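Local coordinates for protein L-methionine gamma-lyase (Fusobacterium nucleatum subsp. nucleatum, PDB 6LXU) that belongs to the Cys/Met metabolism family of pyridoxal phosphate-dependent enzymes and carries this cofactor covalently bound, at residues Ala313-Glu318 with Leu377-Glu382; Ala325-Leu330 with Ile349-Ser354; Asn332-Ser337 with Leu391-Glu396. All coordinates share one frame; numbering follows the deposited sequence. Where two conformers were deposited one is given.

Interaction 1. Residues Ala313-Glu318 with Leu377-Glu382; sequences AMISFE and LSVGLE
Ile315 and Leu377 form an antiparallel hydrogen-bonded pair. Ile315 N gives its hydrogen to Leu377 O at 3.0 Å, and Leu377 N returns one to Ile315 O at 2.8 Å. A third bond, from Val379 N to Ala313 O at 3.0 Å, carries the pairing just beyond the end of strand 374-378. Between these bonds Met314 and Ser378 make the non-hydrogen-bonded pair. The Met314 chain bends at chi2 (-58°) and again at chi3 (-59°). These bends carry SD across to the paired residue, 3.7 Å from Ser378 CA, with the CE methyl near Leu377 O. On the other face, Ile315 CD1 touches Val379 CG2 at 3.7 Å, and the two side chains cross obliquely. Further along, the Phe317 ring turns an edge to Leu377 CB, with CE1 at 4.3 Å.

A water closes the end of the pairing. It lies 2.8 Å from Ser378 OG, donates to Val379 O, and reaches Ala313 O weakly. Ser378 OG is also bonded to Gly343 N, which helps to fix its position. Helix 263-282 packs on the Ile315 face through Val278. Its His270 is bonded to Val379 O. Tyr213 touches Met314 and Ala313. Tyr213 follows Lys212, the residue modified by the cofactor, which places this end of the pairing probably close to the cofactor site. Strands 314-319 and 374-378 are adjacent inner strands of the smaller sheet, which belongs to the C-terminal domain of the aspartate aminotransferase-like, fold type I PLP-dependent enzymes.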
ATOM      1  N   ALA A 313     -15.176 -11.458  23.345  1.00  7.24           N
ATOM      2  CA  ALA A 313     -14.421 -12.563  22.790  1.00  7.11           C
ATOM      3  C   ALA A 313     -13.052 -12.725  23.426  1.00  7.07           C
ATOM      4  O   ALA A 313     -12.216 -13.479  22.923  1.00  7.30           O
ATOM      5  CB  ALA A 313     -14.339 -12.411  21.288  1.00  7.34           C
ATOM      6  N   MET A 314     -12.835 -12.039  24.553  1.00  6.77           N
ATOM      7  CA  MET A 314     -11.672 -12.278  25.401  1.00  7.27           C
ATOM      8  C   MET A 314     -12.066 -13.249  26.498  1.00  7.26           C
ATOM      9  O   MET A 314     -13.175 -13.154  27.061  1.00  7.26           O
ATOM     10  CB  MET A 314     -11.183 -10.981  26.019  1.00  7.81           C
ATOM     11  CG  MET A 314     -10.650  -9.996  24.990  1.00  8.11           C
ATOM     12  SD  MET A 314      -9.287 -10.598  23.978  1.00  9.75           S
ATOM     13  CE  MET A 314      -8.040 -11.004  25.197  1.00 10.73           C
ATOM     14  N   ILE A 315     -11.176 -14.184  26.796  1.00  7.00           N
ATOM     15  CA  ILE A 315     -11.386 -15.149  27.893  1.00  7.48           C
ATOM     16  C   ILE A 315     -10.066 -15.261  28.613  1.00  7.92           C
ATOM     17  O   ILE A 315      -9.032 -15.460  27.959  1.00  8.84           O
ATOM     18  CB  ILE A 315     -11.757 -16.553  27.389  1.00  7.50           C
ATOM     19  CG1 ILE A 315     -12.940 -16.525  26.412  1.00  7.68           C
ATOM     20  CG2 ILE A 315     -12.058 -17.459  28.586  1.00  7.69           C
ATOM     21  CD1 ILE A 315     -13.139 -17.823  25.664  1.00  7.68           C
ATOM     22  N   SER A 316     -10.062 -15.177  29.939  1.00  7.90           N
ATOM     23  CA  SER A 316      -8.881 -15.620  30.677  1.00  8.35           C
ATOM     24  C   SER A 316      -9.259 -16.810  31.531  1.00  8.27           C
ATOM     25  O   SER A 316     -10.425 -17.011  31.869  1.00  8.61           O
ATOM     26  CB  SER A 316      -8.276 -14.520  31.523  1.00  8.81           C
ATOM     27  OG  SER A 316      -7.815 -13.481  30.689  1.00 10.26           O
ATOM     28  N   PHE A 317      -8.277 -17.629  31.857  1.00  8.38           N
ATOM     29  CA  PHE A 317      -8.576 -18.808  32.660  1.00  8.74           C
ATOM     30  C   PHE A 317      -7.343 -19.217  33.428  1.00  8.74           C
ATOM     31  O   PHE A 317      -6.217 -18.940  33.029  1.00  9.22           O
ATOM     32  CB  PHE A 317      -9.144 -19.956  31.808  1.00  9.20           C
ATOM     33  CG  PHE A 317      -8.260 -20.402  30.668  1.00  9.54           C
ATOM     34  CD1 PHE A 317      -8.297 -19.762  29.425  1.00  9.40           C
ATOM     35  CD2 PHE A 317      -7.426 -21.504  30.813  1.00  9.98           C
ATOM     36  CE1 PHE A 317      -7.500 -20.201  28.377  1.00 10.01           C
ATOM     37  CE2 PHE A 317      -6.630 -21.947  29.769  1.00 10.46           C
ATOM     38  CZ  PHE A 317      -6.665 -21.291  28.545  1.00 10.27           C
ATOM     39  N   GLU A 318      -7.580 -19.875  34.566  1.00  9.10           N
ATOM     40  CA  GLU A 318      -6.503 -20.347  35.445  1.00  9.48           C
ATOM     41  C   GLU A 318      -6.364 -21.847  35.308  1.00  9.64           C
ATOM     42  O   GLU A 318      -7.299 -22.594  35.598  1.00  9.79           O
ATOM     43  CB  GLU A 318      -6.799 -19.993  36.899  1.00 10.19           C
ATOM     44  CG  GLU A 318      -5.644 -20.264  37.862  1.00 11.00           C
ATOM     45  CD  GLU A 318      -4.564 -19.196  37.863  1.00 11.45           C
ATOM     46  OE1 GLU A 318      -4.860 -18.033  37.515  1.00 12.37           O
ATOM     47  OE2 GLU A 318      -3.421 -19.498  38.270  1.00 11.94           O
ATOM     48  N   LEU A 377      -6.787 -15.598  26.350  1.00  6.84           N
ATOM     49  CA  LEU A 377      -7.138 -16.050  25.016  1.00  6.65           C
ATOM     50  C   LEU A 377      -7.964 -14.984  24.293  1.00  6.38           C
ATOM     51  O   LEU A 377      -9.018 -14.551  24.783  1.00  6.76           O
ATOM     52  CB  LEU A 377      -7.943 -17.338  25.142  1.00  6.93           C
ATOM     53  CG  LEU A 377      -8.350 -18.035  23.856  1.00  7.15           C
ATOM     54  CD1 LEU A 377      -7.142 -18.586  23.133  1.00  7.23           C
ATOM     55  CD2 LEU A 377      -9.329 -19.162  24.158  1.00  7.35           C
ATOM     56  N   SER A 378      -7.475 -14.554  23.122  1.00  6.00           N
ATOM     57  CA  SER A 378      -8.250 -13.717  22.193  1.00  5.93           C
ATOM     58  C   SER A 378      -8.850 -14.649  21.152  1.00  5.78           C
ATOM     59  O   SER A 378      -8.134 -15.165  20.282  1.00  5.81           O
ATOM     60  CB  SER A 378      -7.345 -12.693  21.527  1.00  5.98           C
ATOM     61  OG  SER A 378      -8.051 -11.996  20.505  1.00  6.10           O
ATOM     62  N   VAL A 379     -10.139 -14.912  21.259  1.00  5.70           N
ATOM     63  CA  VAL A 379     -10.779 -15.870  20.379  1.00  5.84           C
ATOM     64  C   VAL A 379     -10.930 -15.269  18.974  1.00  5.79           C
ATOM     65  O   VAL A 379     -11.488 -14.176  18.820  1.00  5.80           O
ATOM     66  CB  VAL A 379     -12.160 -16.270  20.935  1.00  6.04           C
ATOM     67  CG1 VAL A 379     -12.912 -17.184  19.976  1.00  6.38           C
ATOM     68  CG2 VAL A 379     -12.015 -16.936  22.306  1.00  6.35           C
ATOM     69  N   GLY A 380     -10.437 -16.001  17.976  1.00  5.68           N
ATOM     70  CA  GLY A 380     -10.515 -15.584  16.582  1.00  5.81           C
ATOM     71  C   GLY A 380     -11.739 -16.116  15.874  1.00  5.90           C
ATOM     72  O   GLY A 380     -12.753 -16.441  16.497  1.00  6.42           O
ATOM     73  N   LEU A 381     -11.627 -16.183  14.546  1.00  5.77           N
ATOM     74  CA  LEU A 381     -12.744 -16.501  13.650  1.00  5.83           C
ATOM     75  C   LEU A 381     -12.658 -17.894  13.039  1.00  5.90           C
ATOM     76  O   LEU A 381     -13.481 -18.252  12.212  1.00  6.24           O
ATOM     77  CB  LEU A 381     -12.818 -15.448  12.537  1.00  5.94           C
ATOM     78  CG  LEU A 381     -12.937 -14.000  12.999  1.00  6.28           C
ATOM     79  CD1 LEU A 381     -12.995 -13.056  11.812  1.00  6.62           C
ATOM     80  CD2 LEU A 381     -14.138 -13.801  13.903  1.00  6.49           C
ATOM     81  N   GLU A 382     -11.689 -18.694  13.464  1.00  5.90           N
ATOM     82  CA  GLU A 382     -11.578 -20.059  12.973  1.00  6.08           C
ATOM     83  C   GLU A 382     -12.825 -20.855  13.349  1.00  6.31           C
ATOM     84  O   GLU A 382     -13.607 -20.458  14.232  1.00  6.45           O
ATOM     85  CB  GLU A 382     -10.344 -20.759  13.540  1.00  6.13           C
ATOM     86  CG  GLU A 382      -9.022 -20.067  13.242  1.00  6.14           C
ATOM     87  CD  GLU A 382      -8.548 -19.123  14.323  1.00  6.04           C
ATOM     88  OE1 GLU A 382      -9.385 -18.700  15.157  1.00  5.95           O
ATOM     89  OE2 GLU A 382      -7.336 -18.813  14.350  1.00  6.16           O
TER
HETATM   90  O   HOH W   1     -10.829 -11.783  20.224  1.00  7.04           O

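Interaction 2. Residues Ala325-Leu330 with Ile349-Ser354; sequences AGKTLL and IQHPAS. With NO3 (nitrate ion), chain C.
Gly326 and His351 bring the two backbones to 6.0 Å, CA to CA. Segment 325-330 is helical throughout. Segment 349-354 leaves its strand after Gln350 and turns, with Ser354 N bonded to His351 O. The helix meets both the strand end and the turn.

The His351 ring lies flat against the helix. Gly326 CA sits over the ring centre in a CH-pi contact, 3.7 Å from the centroid and 9° off the ring normal. With no side chain at Gly326, the helix backbone itself rests on the ring. Both ring nitrogens are held. His351 ND1 is hydrogen-bonded to Ser354 OG at 2.7 Å, and NE2 to Asp372 O, which together should fix the ring's rotation. Leu330 packs against the start of the same residue: its CD2 is 3.6 Å from His351 N, while CD1 meets Ile349 CD1 at 3.8 Å. Lys327 passes alongside Ser354, CD to CB 3.8 Å. Its chain bends at chi3 (-56°) and NZ forms a salt bridge with Glu44 of the third subunit. Gln350 points away from the helix. In one of its two conformers Gln350 NE2 lies 3.2 Å from O3 of a nitrate ion, so this bond is doubtful. The nitrate probably comes from the crystallisation liquor.

This is helix-on-sheet packing, with helix 322-332 lying on one face of the smaller, C-terminal sheet of a fold type I PLP-dependent enzyme.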
ATOM      1  N   ALA A 325       2.135 -25.703  33.722  1.00 12.50           N
ATOM      2  CA  ALA A 325       0.959 -26.038  32.927  1.00 12.19           C
ATOM      3  C   ALA A 325       0.703 -24.982  31.851  1.00 11.52           C
ATOM      4  O   ALA A 325       0.349 -25.344  30.721  1.00 11.57           O
ATOM      5  CB  ALA A 325      -0.261 -26.205  33.806  1.00 12.41           C
ATOM      6  N   GLY A 326       0.880 -23.708  32.202  1.00 10.75           N
ATOM      7  CA  GLY A 326       0.722 -22.618  31.227  1.00 10.77           C
ATOM      8  C   GLY A 326       1.677 -22.762  30.066  1.00 10.94           C
ATOM      9  O   GLY A 326       1.279 -22.677  28.893  1.00 10.99           O
ATOM     10  N   LYS A 327       2.948 -22.995  30.369  1.00 11.52           N
ATOM     11  CA  LYS A 327       3.947 -23.123  29.300  1.00 12.19           C
ATOM     12  C   LYS A 327       3.710 -24.377  28.461  1.00 12.23           C
ATOM     13  O   LYS A 327       3.776 -24.334  27.228  1.00 12.44           O
ATOM     14  CB  LYS A 327       5.372 -23.130  29.871  1.00 12.61           C
ATOM     15  CG  LYS A 327       5.748 -21.870  30.622  1.00 13.06           C
ATOM     16  CD  LYS A 327       7.257 -21.687  30.769  1.00 13.55           C
ATOM     17  CE  LYS A 327       7.947 -22.869  31.436  1.00 14.35           C
ATOM     18  NZ  LYS A 327       9.424 -22.730  31.384  1.00 14.97           N
ATOM     19  N   THR A 328       3.422 -25.500  29.124  1.00 12.33           N
ATOM     20  CA  THR A 328       3.170 -26.745  28.428  1.00 12.96           C
ATOM     21  C   THR A 328       1.966 -26.631  27.487  1.00 11.97           C
ATOM     22  O   THR A 328       2.036 -27.092  26.352  1.00 12.03           O
ATOM     23  CB  THR A 328       3.001 -27.916  29.418  1.00 14.21           C
ATOM     24  OG1 THR A 328       4.246 -28.117  30.101  1.00 15.99           O
ATOM     25  CG2 THR A 328       2.606 -29.198  28.698  1.00 15.10           C
ATOM     26  N   LEU A 329       0.872 -26.044  27.972  1.00 11.21           N
ATOM     27  CA  LEU A 329      -0.289 -25.823  27.122  1.00 10.47           C
ATOM     28  C   LEU A 329       0.104 -25.032  25.874  1.00  9.93           C
ATOM     29  O   LEU A 329      -0.088 -25.495  24.752  1.00  9.82           O
ATOM     30  CB  LEU A 329      -1.399 -25.066  27.865  1.00 10.37           C
ATOM     31  CG  LEU A 329      -2.599 -24.660  26.990  1.00 10.56           C
ATOM     32  CD1 LEU A 329      -3.277 -25.875  26.389  1.00 10.74           C
ATOM     33  CD2 LEU A 329      -3.587 -23.810  27.768  1.00 10.52           C
ATOM     34  N   LEU A 330       0.671 -23.850  26.083  1.00  9.56           N
ATOM     35  CA  LEU A 330       0.952 -22.966  24.950  1.00  9.65           C
ATOM     36  C   LEU A 330       1.951 -23.565  23.988  1.00 10.28           C
ATOM     37  O   LEU A 330       1.779 -23.469  22.772  1.00  9.82           O
ATOM     38  CB  LEU A 330       1.419 -21.597  25.405  1.00  9.56           C
ATOM     39  CG  LEU A 330       0.277 -20.603  25.610  1.00  9.55           C
ATOM     40  CD1 LEU A 330      -0.697 -21.013  26.709  1.00  9.71           C
ATOM     41  CD2 LEU A 330       0.846 -19.236  25.914  1.00  9.91           C
ATOM     42  N   ILE A 349      -3.006 -16.219  21.922  1.00  6.38           N
ATOM     43  CA  ILE A 349      -2.956 -16.700  23.305  1.00  7.00           C
ATOM     44  C   ILE A 349      -1.642 -16.279  23.946  1.00  7.34           C
ATOM     45  O   ILE A 349      -0.602 -16.198  23.275  1.00  7.30           O
ATOM     46  CB  ILE A 349      -3.185 -18.222  23.342  1.00  7.11           C
ATOM     47  CG1 ILE A 349      -3.518 -18.730  24.755  1.00  7.29           C
ATOM     48  CG2 ILE A 349      -2.020 -18.989  22.742  1.00  7.34           C
ATOM     49  CD1 ILE A 349      -3.918 -20.187  24.790  1.00  7.65           C
ATOM     50  N   GLN A 350      -1.689 -15.987  25.248  1.00  8.07           N
ATOM     51  CA  GLN A 350      -0.503 -15.626  26.013  0.50  8.77           C
ATOM     52  C   GLN A 350      -0.617 -16.154  27.440  1.00  8.64           C
ATOM     53  O   GLN A 350      -1.724 -16.289  27.967  1.00  8.48           O
ATOM     54  CB  GLN A 350      -0.311 -14.109  26.029  0.50  9.85           C
ATOM     55  CG  GLN A 350      -1.529 -13.294  26.409  0.50 10.86           C
ATOM     56  CD  GLN A 350      -1.190 -11.826  26.522  0.50 11.84           C
ATOM     57  OE1 GLN A 350      -0.780 -11.368  27.578  0.50 13.33           O
ATOM     58  NE2 GLN A 350      -1.353 -11.082  25.429  0.50 12.44           N
ATOM     59  N   HIS A 351       0.535 -16.399  28.057  1.00  8.34           N
ATOM     60  CA  HIS A 351       0.652 -16.856  29.443  1.00  8.72           C
ATOM     61  C   HIS A 351       1.478 -15.786  30.137  1.00  8.80           C
ATOM     62  O   HIS A 351       2.710 -15.825  30.066  1.00  8.88           O
ATOM     63  CB  HIS A 351       1.331 -18.221  29.461  1.00  8.95           C
ATOM     64  CG  HIS A 351       1.622 -18.736  30.836  1.00  9.17           C
ATOM     65  ND1 HIS A 351       2.869 -19.192  31.209  1.00  9.49           N
ATOM     66  CD2 HIS A 351       0.819 -18.883  31.914  1.00  9.32           C
ATOM     67  CE1 HIS A 351       2.813 -19.602  32.466  1.00  9.63           C
ATOM     68  NE2 HIS A 351       1.586 -19.420  32.917  1.00  9.40           N
ATOM     69  N   PRO A 352       0.818 -14.787  30.752  1.00  9.41           N
ATOM     70  CA  PRO A 352       1.586 -13.631  31.217  1.00  9.99           C
ATOM     71  C   PRO A 352       2.750 -13.954  32.160  1.00 10.24           C
ATOM     72  O   PRO A 352       3.806 -13.308  32.068  1.00 10.89           O
ATOM     73  CB  PRO A 352       0.539 -12.764  31.905  1.00 10.50           C
ATOM     74  CG  PRO A 352      -0.732 -13.096  31.229  1.00 11.12           C
ATOM     75  CD  PRO A 352      -0.635 -14.522  30.797  1.00  9.88           C
ATOM     76  N   ALA A 353       2.595 -14.955  33.028  1.00 10.18           N
ATOM     77  CA  ALA A 353       3.650 -15.246  34.008  1.00 10.74           C
ATOM     78  C   ALA A 353       4.973 -15.621  33.355  1.00 11.19           C
ATOM     79  O   ALA A 353       6.024 -15.282  33.900  1.00 12.31           O
ATOM     80  CB  ALA A 353       3.207 -16.340  34.982  1.00 10.90           C
ATOM     81  N   SER A 354       4.939 -16.313  32.216  1.00 10.98           N
ATOM     82  CA  SER A 354       6.161 -16.700  31.512  1.00 10.85           C
ATOM     83  C   SER A 354       6.526 -15.796  30.342  1.00 11.01           C
ATOM     84  O   SER A 354       7.624 -15.937  29.799  1.00 11.82           O
ATOM     85  CB  SER A 354       6.051 -18.129  30.994  1.00 10.72           C
ATOM     86  OG  SER A 354       5.097 -18.225  29.944  1.00 10.59           O
TER
HETATM   87  N   NO3 C 502      -2.332  -7.108  24.814  1.00 20.71           N
HETATM   88  O1  NO3 C 502      -3.156  -6.943  23.929  1.00 22.12           O
HETATM   89  O2  NO3 C 502      -2.407  -6.415  25.869  1.00 18.84           O
HETATM   90  O3  NO3 C 502      -1.414  -7.968  24.677  1.00 19.78           O

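Interaction 3. Residues Asn332-Ser337 with Leu391-Glu396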
ATOM      1  N   ASN A 332       2.390 -26.538  23.113  1.00 11.04           N
ATOM      2  CA  ASN A 332       1.800 -27.623  22.330  1.00 11.30           C
ATOM      3  C   ASN A 332       0.701 -27.205  21.361  1.00 11.22           C
ATOM      4  O   ASN A 332       0.219 -28.038  20.593  1.00 11.85           O
ATOM      5  CB  ASN A 332       1.280 -28.711  23.271  1.00 12.32           C
ATOM      6  CG  ASN A 332       2.382 -29.613  23.751  1.00 13.08           C
ATOM      7  OD1 ASN A 332       2.785 -30.524  23.030  1.00 15.47           O
ATOM      8  ND2 ASN A 332       2.887 -29.363  24.950  1.00 14.00           N
ATOM      9  N   LEU A 333       0.289 -25.934  21.393  1.00 10.75           N
ATOM     10  CA  LEU A 333      -0.796 -25.487  20.506  1.00 10.77           C
ATOM     11  C   LEU A 333      -0.296 -25.325  19.082  1.00 11.40           C
ATOM     12  O   LEU A 333       0.828 -24.874  18.861  1.00 12.58           O
ATOM     13  CB  LEU A 333      -1.434 -24.200  21.022  1.00 10.32           C
ATOM     14  CG  LEU A 333      -2.097 -24.342  22.400  1.00 10.15           C
ATOM     15  CD1 LEU A 333      -2.543 -22.988  22.941  1.00  9.92           C
ATOM     16  CD2 LEU A 333      -3.254 -25.321  22.353  1.00 10.24           C
ATOM     17  N   LYS A 334      -1.132 -25.738  18.138  1.00 11.61           N
ATOM     18  CA  LYS A 334      -0.818 -25.704  16.706  1.00 12.56           C
ATOM     19  C   LYS A 334      -1.652 -24.717  15.896  1.00 11.93           C
ATOM     20  O   LYS A 334      -1.239 -24.340  14.793  1.00 14.32           O
ATOM     21  CB  LYS A 334      -0.991 -27.100  16.103  1.00 14.61           C
ATOM     22  CG  LYS A 334      -0.191 -28.210  16.779  1.00 16.68           C
ATOM     23  CD  LYS A 334       1.298 -27.908  16.803  1.00 18.80           C
ATOM     24  CE  LYS A 334       2.139 -29.116  17.199  1.00 20.64           C
ATOM     25  NZ  LYS A 334       1.933 -29.500  18.620  1.00 22.47           N
ATOM     26  N   LEU A 335      -2.798 -24.298  16.419  1.00  9.91           N
ATOM     27  CA  LEU A 335      -3.689 -23.385  15.711  0.60  9.63           C
ATOM     28  C   LEU A 335      -3.642 -22.008  16.365  1.00  9.02           C
ATOM     29  O   LEU A 335      -3.417 -21.003  15.677  1.00  9.07           O
ATOM     30  CB  LEU A 335      -5.111 -23.944  15.677  0.60  9.71           C
ATOM     31  CG  LEU A 335      -6.128 -23.137  14.865  0.60  9.97           C
ATOM     32  CD1 LEU A 335      -5.680 -23.015  13.417  0.60 10.25           C
ATOM     33  CD2 LEU A 335      -7.504 -23.775  14.968  0.60  9.98           C
ATOM     34  N   CYS A 336      -3.847 -21.951  17.680  1.00  8.35           N
ATOM     35  CA  CYS A 336      -3.716 -20.713  18.428  1.00  8.30           C
ATOM     36  C   CYS A 336      -2.282 -20.221  18.319  1.00  8.24           C
ATOM     37  O   CYS A 336      -1.345 -21.025  18.424  1.00  9.83           O
ATOM     38  CB  CYS A 336      -4.022 -20.967  19.896  1.00  8.35           C
ATOM     39  SG  CYS A 336      -5.652 -21.671  20.255  1.00  8.86           S
ATOM     40  N   SER A 337      -2.099 -18.913  18.143  1.00  7.59           N
ATOM     41  CA  SER A 337      -0.765 -18.332  17.974  1.00  7.78           C
ATOM     42  C   SER A 337      -0.315 -17.639  19.241  1.00  7.26           C
ATOM     43  O   SER A 337      -1.087 -16.921  19.874  1.00  7.14           O
ATOM     44  CB  SER A 337      -0.772 -17.328  16.825  1.00  8.30           C
ATOM     45  OG  SER A 337      -1.050 -17.957  15.574  1.00  9.55           O
ATOM     46  N   LEU A 391      -7.078 -26.596  21.701  1.00  8.80           N
ATOM     47  CA  LEU A 391      -6.996 -26.453  23.159  1.00  9.26           C
ATOM     48  C   LEU A 391      -7.076 -27.808  23.866  1.00 10.01           C
ATOM     49  O   LEU A 391      -6.319 -28.054  24.813  1.00 10.77           O
ATOM     50  CB  LEU A 391      -8.100 -25.540  23.664  1.00  9.06           C
ATOM     51  CG  LEU A 391      -8.021 -24.074  23.217  1.00  9.22           C
ATOM     52  CD1 LEU A 391      -9.316 -23.350  23.532  1.00  9.39           C
ATOM     53  CD2 LEU A 391      -6.839 -23.370  23.855  1.00  9.59           C
ATOM     54  N   GLU A 392      -7.975 -28.672  23.407  1.00 10.29           N
ATOM     55  CA  GLU A 392      -8.148 -29.991  24.025  1.00 11.50           C
ATOM     56  C   GLU A 392      -6.870 -30.812  23.949  1.00 11.37           C
ATOM     57  O   GLU A 392      -6.445 -31.370  24.978  1.00 11.56           O
ATOM     58  CB  GLU A 392      -9.320 -30.734  23.383  1.00 12.89           C
ATOM     59  CG  GLU A 392      -9.538 -32.177  23.852  1.00 14.92           C
ATOM     60  CD  GLU A 392      -9.732 -32.338  25.344  1.00 17.96           C
ATOM     61  OE1 GLU A 392     -10.073 -31.360  26.051  1.00 20.32           O
ATOM     62  OE2 GLU A 392      -9.533 -33.480  25.827  1.00 21.73           O
ATOM     63  N   GLN A 393      -6.239 -30.900  22.778  1.00 11.13           N
ATOM     64  CA  GLN A 393      -5.002 -31.682  22.666  1.00 11.50           C
ATOM     65  C   GLN A 393      -3.874 -31.066  23.481  1.00 11.47           C
ATOM     66  O   GLN A 393      -3.077 -31.795  24.075  1.00 12.09           O
ATOM     67  CB  GLN A 393      -4.606 -31.966  21.207  1.00 11.64           C
ATOM     68  CG  GLN A 393      -4.159 -30.764  20.375  1.00 11.81           C
ATOM     69  CD  GLN A 393      -2.742 -30.306  20.647  1.00 12.41           C
ATOM     70  OE1 GLN A 393      -1.881 -31.084  21.083  1.00 13.65           O
ATOM     71  NE2 GLN A 393      -2.478 -29.030  20.388  1.00 12.22           N
ATOM     72  N   GLY A 394      -3.808 -29.735  23.558  1.00 11.18           N
ATOM     73  CA  GLY A 394      -2.810 -29.078  24.384  1.00 11.19           C
ATOM     74  C   GLY A 394      -3.019 -29.350  25.866  1.00 11.14           C
ATOM     75  O   GLY A 394      -2.060 -29.608  26.615  1.00 11.75           O
ATOM     76  N   LEU A 395      -4.268 -29.271  26.299  1.00 11.21           N
ATOM     77  CA  LEU A 395      -4.614 -29.541  27.704  1.00 11.79           C
ATOM     78  C   LEU A 395      -4.311 -30.992  28.097  1.00 13.17           C
ATOM     79  O   LEU A 395      -3.934 -31.248  29.248  1.00 13.18           O
ATOM     80  CB  LEU A 395      -6.083 -29.217  27.976  1.00 11.25           C
ATOM     81  CG  LEU A 395      -6.445 -27.724  27.967  1.00 11.05           C
ATOM     82  CD1 LEU A 395      -7.951 -27.564  27.830  1.00 11.21           C
ATOM     83  CD2 LEU A 395      -5.919 -27.012  29.201  1.00 11.12           C
ATOM     84  N   GLU A 396      -4.447 -31.928  27.155  1.00 14.48           N
ATOM     85  CA  GLU A 396      -4.101 -33.343  27.394  1.00 16.89           C
ATOM     86  C   GLU A 396      -2.637 -33.525  27.785  1.00 17.74           C
ATOM     87  O   GLU A 396      -2.308 -34.479  28.505  1.00 18.49           O
ATOM     88  CB  GLU A 396      -4.397 -34.205  26.156  1.00 18.77           C
ATOM     89  CG  GLU A 396      -5.871 -34.493  25.922  1.00 21.57           C
ATOM     90  CD  GLU A 396      -6.167 -35.227  24.620  1.00 24.50           C
ATOM     91  OE1 GLU A 396      -5.272 -35.346  23.750  1.00 28.45           O
ATOM     92  OE2 GLU A 396      -7.321 -35.683  24.455  1.00 28.04           O
TER
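Asn332 and Gln393 meet through one nearly straight hydrogen bond. Gln393 NE2 donates to Asn332 O at 2.9 Å, with an N-H...O angle of 172°. The acceptor lies almost in the Gln393 amide plane, but the donor stands well above the plane of the Asn332 carbonyl. Gln393 reaches this point by an unusual bend. Its CG sits between the backbone N and the carbonyl carbon (chi1 68°), and chi2 turns the amide again, across to the loop. Lys334 comes to the same oxygen from the opposite face of the carbonyl plane. Its chain bends at chi2 and again at chi4, which brings Lys334 NZ back to donate to Asn332 O at 3.0 Å. Two side-chain donors therefore grip one backbone oxygen. The Asn332 side chain turns back to helix residue Thr328, with ND2 bonded to Thr328 O.

The contact joins the loop between helix 322-332 and strand 337-338 to the last long helix, 384-396, in the C-terminal domain of this fold type I enzyme. Asp390, just ahead of segment 391-396, takes the backbone N-H groups of Lys334, Leu335 and Cys336. It also accepts from Gln393 NE2, so it probably helps to orient that amide.

The rest of the contact is apolar. Leu333 lies over the helix backbone, with CD2 4.0 Å from Leu391 CA and 4.3 Å from Gly394 CA. Gly394 has no side chain, which lets the methyl come close to the helix backbone. Leu391 CD2 reaches back to Cys336 SG at 4.2 Å. Leu391 also packs on Ile277 and Phe280 of helix 263-282.

How the interactions relate
Apolar side chains from all three contacts meet around Ile349 of interaction 2. Its CD1 lies 4.0 Å from Leu377 CD1 of interaction 1 and 3.6 Å from Leu333 CD1 of interaction 3. Its backbone N is probably hydrogen-bonded to Ser337 O, tying interactions 2 and 3 together. Leu329 bridges as well: CD2 is 4.1 Å from Phe317 CZ, and CD1 is 3.5 Å from Gly394 C. Interactions 1 and 3 touch directly, with Leu377 CD2 4.2 Å from Leu391 CD1. Interaction 2 is nested in sequence between the segments of interaction 1, while interaction 3 crosses both. Contact centres are about 11 to 14 Å apart. Interaction 1 touches Tyr213, next to the cofactor-bearing Lys212.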